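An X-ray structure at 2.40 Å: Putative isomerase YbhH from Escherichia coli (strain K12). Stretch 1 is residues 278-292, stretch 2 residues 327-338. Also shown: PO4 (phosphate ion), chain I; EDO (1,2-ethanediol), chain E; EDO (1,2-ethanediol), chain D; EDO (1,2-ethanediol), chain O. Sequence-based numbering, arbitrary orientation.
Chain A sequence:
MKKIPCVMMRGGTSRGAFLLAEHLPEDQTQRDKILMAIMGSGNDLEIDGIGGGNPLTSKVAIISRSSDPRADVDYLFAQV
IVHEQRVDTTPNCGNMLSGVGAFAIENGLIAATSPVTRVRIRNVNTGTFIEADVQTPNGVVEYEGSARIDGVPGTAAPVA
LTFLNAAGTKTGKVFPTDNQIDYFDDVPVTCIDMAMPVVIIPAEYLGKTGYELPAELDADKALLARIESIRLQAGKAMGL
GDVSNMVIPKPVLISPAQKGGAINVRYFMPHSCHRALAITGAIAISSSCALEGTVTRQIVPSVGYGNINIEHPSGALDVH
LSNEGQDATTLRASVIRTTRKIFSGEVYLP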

# COMPACT_ATOMS: atom_id res chain seq x y z
N ALA A 278 -20.54 -11.05 7.96
CA ALA A 278 -19.22 -11.03 7.34
C ALA A 278 -18.47 -9.77 7.72
O ALA A 278 -19.05 -8.69 7.86
CB ALA A 278 -19.34 -11.13 5.82
N ILE A 279 -17.15 -9.91 7.91
CA ILE A 279 -16.32 -8.77 8.26
C ILE A 279 -16.42 -7.68 7.20
O ILE A 279 -16.54 -6.49 7.51
CB ILE A 279 -14.86 -9.21 8.47
CG1 ILE A 279 -14.77 -10.24 9.61
CG2 ILE A 279 -13.96 -8.01 8.75
CD1 ILE A 279 -15.26 -9.71 10.94
N THR A 280 -16.38 -8.07 5.92
CA THR A 280 -16.51 -7.09 4.85
C THR A 280 -17.86 -6.39 4.91
O THR A 280 -17.94 -5.17 4.71
CB THR A 280 -16.32 -7.77 3.49
OG1 THR A 280 -17.29 -8.81 3.32
CG2 THR A 280 -14.92 -8.36 3.38
N GLY A 281 -18.93 -7.14 5.18
CA GLY A 281 -20.22 -6.51 5.38
C GLY A 281 -20.21 -5.54 6.55
O GLY A 281 -20.83 -4.48 6.50
N ALA A 282 -19.50 -5.90 7.63
CA ALA A 282 -19.41 -5.01 8.78
C ALA A 282 -18.70 -3.71 8.42
O ALA A 282 -19.06 -2.64 8.93
CB ALA A 282 -18.70 -5.72 9.93
N ILE A 283 -17.70 -3.78 7.53
CA ILE A 283 -17.02 -2.57 7.08
C ILE A 283 -18.01 -1.65 6.36
O ILE A 283 -18.07 -0.45 6.62
CB ILE A 283 -15.83 -2.92 6.18
CG1 ILE A 283 -14.87 -3.89 6.89
CG2 ILE A 283 -15.10 -1.66 5.75
CD1 ILE A 283 -14.42 -3.43 8.24
N ALA A 284 -18.80 -2.22 5.45
CA ALA A 284 -19.72 -1.42 4.65
C ALA A 284 -20.79 -0.77 5.51
O ALA A 284 -21.07 0.42 5.38
CB ALA A 284 -20.35 -2.29 3.56
N ILE A 285 -21.40 -1.55 6.42
CA ILE A 285 -22.48 -1.03 7.24
C ILE A 285 -21.97 0.04 8.19
O ILE A 285 -22.59 1.10 8.34
CB ILE A 285 -23.16 -2.18 8.01
CG1 ILE A 285 -23.76 -3.18 7.03
CG2 ILE A 285 -24.23 -1.64 8.94
CD1 ILE A 285 -23.91 -4.56 7.60
N SER A 286 -20.84 -0.22 8.86
CA SER A 286 -20.29 0.78 9.77
C SER A 286 -19.92 2.06 9.02
O SER A 286 -20.07 3.16 9.56
CB SER A 286 -19.07 0.21 10.49
OG SER A 286 -18.04 -0.12 9.58
N SER A 287 -19.45 1.92 7.77
CA SER A 287 -19.11 3.10 6.97
C SER A 287 -20.35 3.95 6.70
O SER A 287 -20.30 5.18 6.80
CB SER A 287 -18.46 2.68 5.66
OG SER A 287 -17.23 2.02 5.90
N SER A 288 -21.46 3.31 6.34
CA SER A 288 -22.69 4.07 6.09
C SER A 288 -23.16 4.79 7.35
O SER A 288 -23.80 5.84 7.26
CB SER A 288 -23.78 3.14 5.57
OG SER A 288 -24.21 2.24 6.57
N CYS A 289 -22.84 4.25 8.53
CA CYS A 289 -23.18 4.95 9.77
C CYS A 289 -22.40 6.25 9.91
O CYS A 289 -22.91 7.21 10.49
CB CYS A 289 -22.92 4.05 10.98
SG CYS A 289 -24.02 2.62 11.13
N ALA A 290 -21.17 6.29 9.40
CA ALA A 290 -20.33 7.47 9.55
C ALA A 290 -20.48 8.45 8.39
O ALA A 290 -20.37 9.66 8.60
CB ALA A 290 -18.86 7.06 9.68
N LEU A 291 -20.73 7.95 7.18
CA LEU A 291 -20.88 8.84 6.03
C LEU A 291 -22.23 9.54 6.07
O LEU A 291 -23.26 8.93 6.37
CB LEU A 291 -20.72 8.06 4.73
CG LEU A 291 -19.38 7.36 4.55
CD1 LEU A 291 -19.34 6.59 3.24
CD2 LEU A 291 -18.24 8.37 4.62
N GLU A 292 -22.22 10.84 5.77
CA GLU A 292 -23.44 11.63 5.81
C GLU A 292 -24.32 11.36 4.60
O GLU A 292 -23.83 11.12 3.49
CB GLU A 292 -23.10 13.12 5.87
CG GLU A 292 -22.14 13.58 4.79
CD GLU A 292 -22.11 15.09 4.63
OE1 GLU A 292 -22.41 15.58 3.52
OE2 GLU A 292 -21.80 15.78 5.62
N ASP A 327 -12.69 13.05 1.95
CA ASP A 327 -13.57 12.20 1.16
C ASP A 327 -13.83 10.88 1.87
O ASP A 327 -13.16 10.51 2.84
CB ASP A 327 -12.96 11.96 -0.23
CG ASP A 327 -13.99 11.53 -1.26
OD1 ASP A 327 -14.84 10.68 -0.95
OD2 ASP A 327 -13.94 12.06 -2.40
N ALA A 328 -14.85 10.16 1.38
CA ALA A 328 -15.12 8.81 1.85
C ALA A 328 -14.10 7.80 1.34
O ALA A 328 -14.10 6.66 1.80
CB ALA A 328 -16.53 8.38 1.42
N THR A 329 -13.25 8.19 0.39
CA THR A 329 -12.25 7.27 -0.15
C THR A 329 -11.11 7.03 0.82
O THR A 329 -10.39 6.04 0.67
CB THR A 329 -11.70 7.81 -1.47
OG1 THR A 329 -11.15 9.11 -1.26
CG2 THR A 329 -12.80 7.89 -2.51
N THR A 330 -10.92 7.91 1.80
CA THR A 330 -9.86 7.76 2.79
C THR A 330 -10.37 7.19 4.11
O THR A 330 -9.61 7.15 5.08
CB THR A 330 -9.17 9.10 3.02
OG1 THR A 330 -10.13 10.07 3.46
CG2 THR A 330 -8.51 9.59 1.74
N LEU A 331 -11.62 6.75 4.16
CA LEU A 331 -12.17 6.17 5.37
C LEU A 331 -11.49 4.83 5.66
O LEU A 331 -11.48 3.94 4.81
CB LEU A 331 -13.68 5.99 5.22
CG LEU A 331 -14.45 5.41 6.41
CD1 LEU A 331 -14.19 6.23 7.65
CD2 LEU A 331 -15.94 5.34 6.11
N ARG A 332 -10.93 4.69 6.86
CA ARG A 332 -10.17 3.51 7.25
C ARG A 332 -10.92 2.75 8.34
O ARG A 332 -11.37 3.35 9.32
CB ARG A 332 -8.78 3.89 7.74
CG ARG A 332 -7.73 2.80 7.60
CD ARG A 332 -6.44 3.19 8.32
NE ARG A 332 -6.67 3.35 9.75
CZ ARG A 332 -5.77 3.83 10.60
NH1 ARG A 332 -4.58 4.21 10.17
NH2 ARG A 332 -6.07 3.94 11.89
N ALA A 333 -11.05 1.44 8.16
CA ALA A 333 -11.76 0.58 9.09
C ALA A 333 -10.82 -0.48 9.65
O ALA A 333 -9.99 -1.03 8.92
CB ALA A 333 -12.96 -0.11 8.42
N SER A 334 -10.96 -0.77 10.94
CA SER A 334 -10.17 -1.82 11.57
C SER A 334 -11.06 -2.62 12.51
O SER A 334 -12.05 -2.11 13.05
CB SER A 334 -8.97 -1.24 12.33
OG SER A 334 -9.39 -0.34 13.35
N VAL A 335 -10.70 -3.89 12.69
CA VAL A 335 -11.44 -4.82 13.53
C VAL A 335 -10.44 -5.59 14.37
O VAL A 335 -9.33 -5.89 13.92
CB VAL A 335 -12.32 -5.76 12.68
CG1 VAL A 335 -12.90 -6.88 13.53
CG2 VAL A 335 -13.44 -4.99 12.00
N ILE A 336 -10.82 -5.89 15.62
CA ILE A 336 -10.03 -6.74 16.50
C ILE A 336 -10.57 -8.16 16.39
O ILE A 336 -11.78 -8.39 16.47
CB ILE A 336 -10.07 -6.25 17.95
CG1 ILE A 336 -9.58 -4.80 18.05
CG2 ILE A 336 -9.23 -7.16 18.85
CD1 ILE A 336 -8.10 -4.62 17.78
N ARG A 337 -9.67 -9.12 16.21
CA ARG A 337 -10.00 -10.54 16.26
C ARG A 337 -9.02 -11.22 17.21
O ARG A 337 -8.15 -10.59 17.81
CB ARG A 337 -9.95 -11.19 14.87
CG ARG A 337 -10.86 -10.55 13.83
CD ARG A 337 -12.26 -11.16 13.86
NE ARG A 337 -13.03 -10.70 15.01
CZ ARG A 337 -14.20 -11.20 15.36
NH1 ARG A 337 -14.75 -12.18 14.65
NH2 ARG A 337 -14.83 -10.73 16.42
N THR A 338 -9.17 -12.54 17.34
CA THR A 338 -8.18 -13.36 18.02
C THR A 338 -7.92 -14.59 17.16
O THR A 338 -8.73 -14.97 16.31
CB THR A 338 -8.62 -13.80 19.42
OG1 THR A 338 -9.68 -14.76 19.31
CG2 THR A 338 -9.10 -12.60 20.24
P PO4 I . -16.26 -13.59 7.45
O1 PO4 I . -17.32 -14.31 6.65
O2 PO4 I . -15.29 -14.60 8.02
O3 PO4 I . -15.52 -12.61 6.56
O4 PO4 I . -16.90 -12.85 8.59
C1 EDO E . -10.33 -15.51 22.49
O1 EDO E . -11.00 -15.03 21.31
C2 EDO E . -10.44 -17.03 22.51
O2 EDO E . -10.02 -17.58 23.77
C1 EDO D . -10.52 2.61 2.01
O1 EDO D . -9.78 3.39 1.06
C2 EDO D . -9.58 2.14 3.11
O2 EDO D . -10.13 1.00 3.79
C1 EDO O . -6.39 7.97 6.63
O1 EDO O . -7.67 8.51 6.26
C2 EDO O . -6.55 6.84 7.64
O2 EDO O . -7.04 7.36 8.89

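The helix 279-290 and Leu291 just after it pack against stretch 2, residues 327-338, through an almost wholly apolar contact, with no hydrogen bond across the stretches and 404 Å² buried, both sides summed. The axes come within 9.3 Å, and the N-to-C directions of the helix and strand axes make an angle of 130°, so that the register descends on one side as it climbs on the other: Ile279 lies nearest Val335, Ile283 nearest Ala333, Ser287 nearest Leu331, and Leu291 nearest Ala328. The spacing of four brings Ile279, Ile283 and Ser287 to one face of the helix, and Leu291 continues the series just beyond it, whereas the strand offers alternate residues, Ala333, Val335 and Arg337, whose CA-to-CB bonds point toward the helix while those of Arg332 and Ser334 point away.

The tightest backbone approach, 6.5 Å between the CA atoms of Ile283 and Ala333, is compatible with the single methyl of the alanine. The CA-to-CB bond of Ile283 points sideways, but its m, m rotamer brings the end of the chain nearer, placing CD1 3.6 Å from Ala333 CB and 4.2 Å from Val335 CG2. One turn earlier, Ile279 is also m, m; its CG2 lies 4.5 Å from Val335 CG2, and its CD1 meets the aliphatic part of Arg337, 4.4 Å from CD. Arg337 can supply methylene carbon here while its NE donates to Ile336 O (3.0 Å) and its NH1 is hydrogen-bonded elsewhere in the structure.

Toward the other end, Leu331 has the largest area covered in the contact. The t, p side chain of Leu331 sets its CD2 3.6 Å from Ser287 OG and 4.1 Å from Leu291 CD2. The Ser287 hydroxyl can lie against this leucine with its proton already used, Ser287 OG donating to Ile283 O at 2.7 Å. Leu291, the first residue to leave helical phi/psi, still has its backbone N bonded to Ser287 O (2.8 Å); its m, t side chain carries the apolar contact past the helix, with CD2 3.6 Å from Ala328 CB.

The bound small molecules lie outside these side-chain contacts. At the start of the helix, Ile279 N donates to phosphate O4 (3.0 Å) and weakly to phosphate O3 (3.4 Å), while two ethanediols donate to backbone carbonyls of stretch 2, through O1 of chain D to Thr329 O (2.7 Å) and O1 of chain O to Thr330 O (2.6 Å).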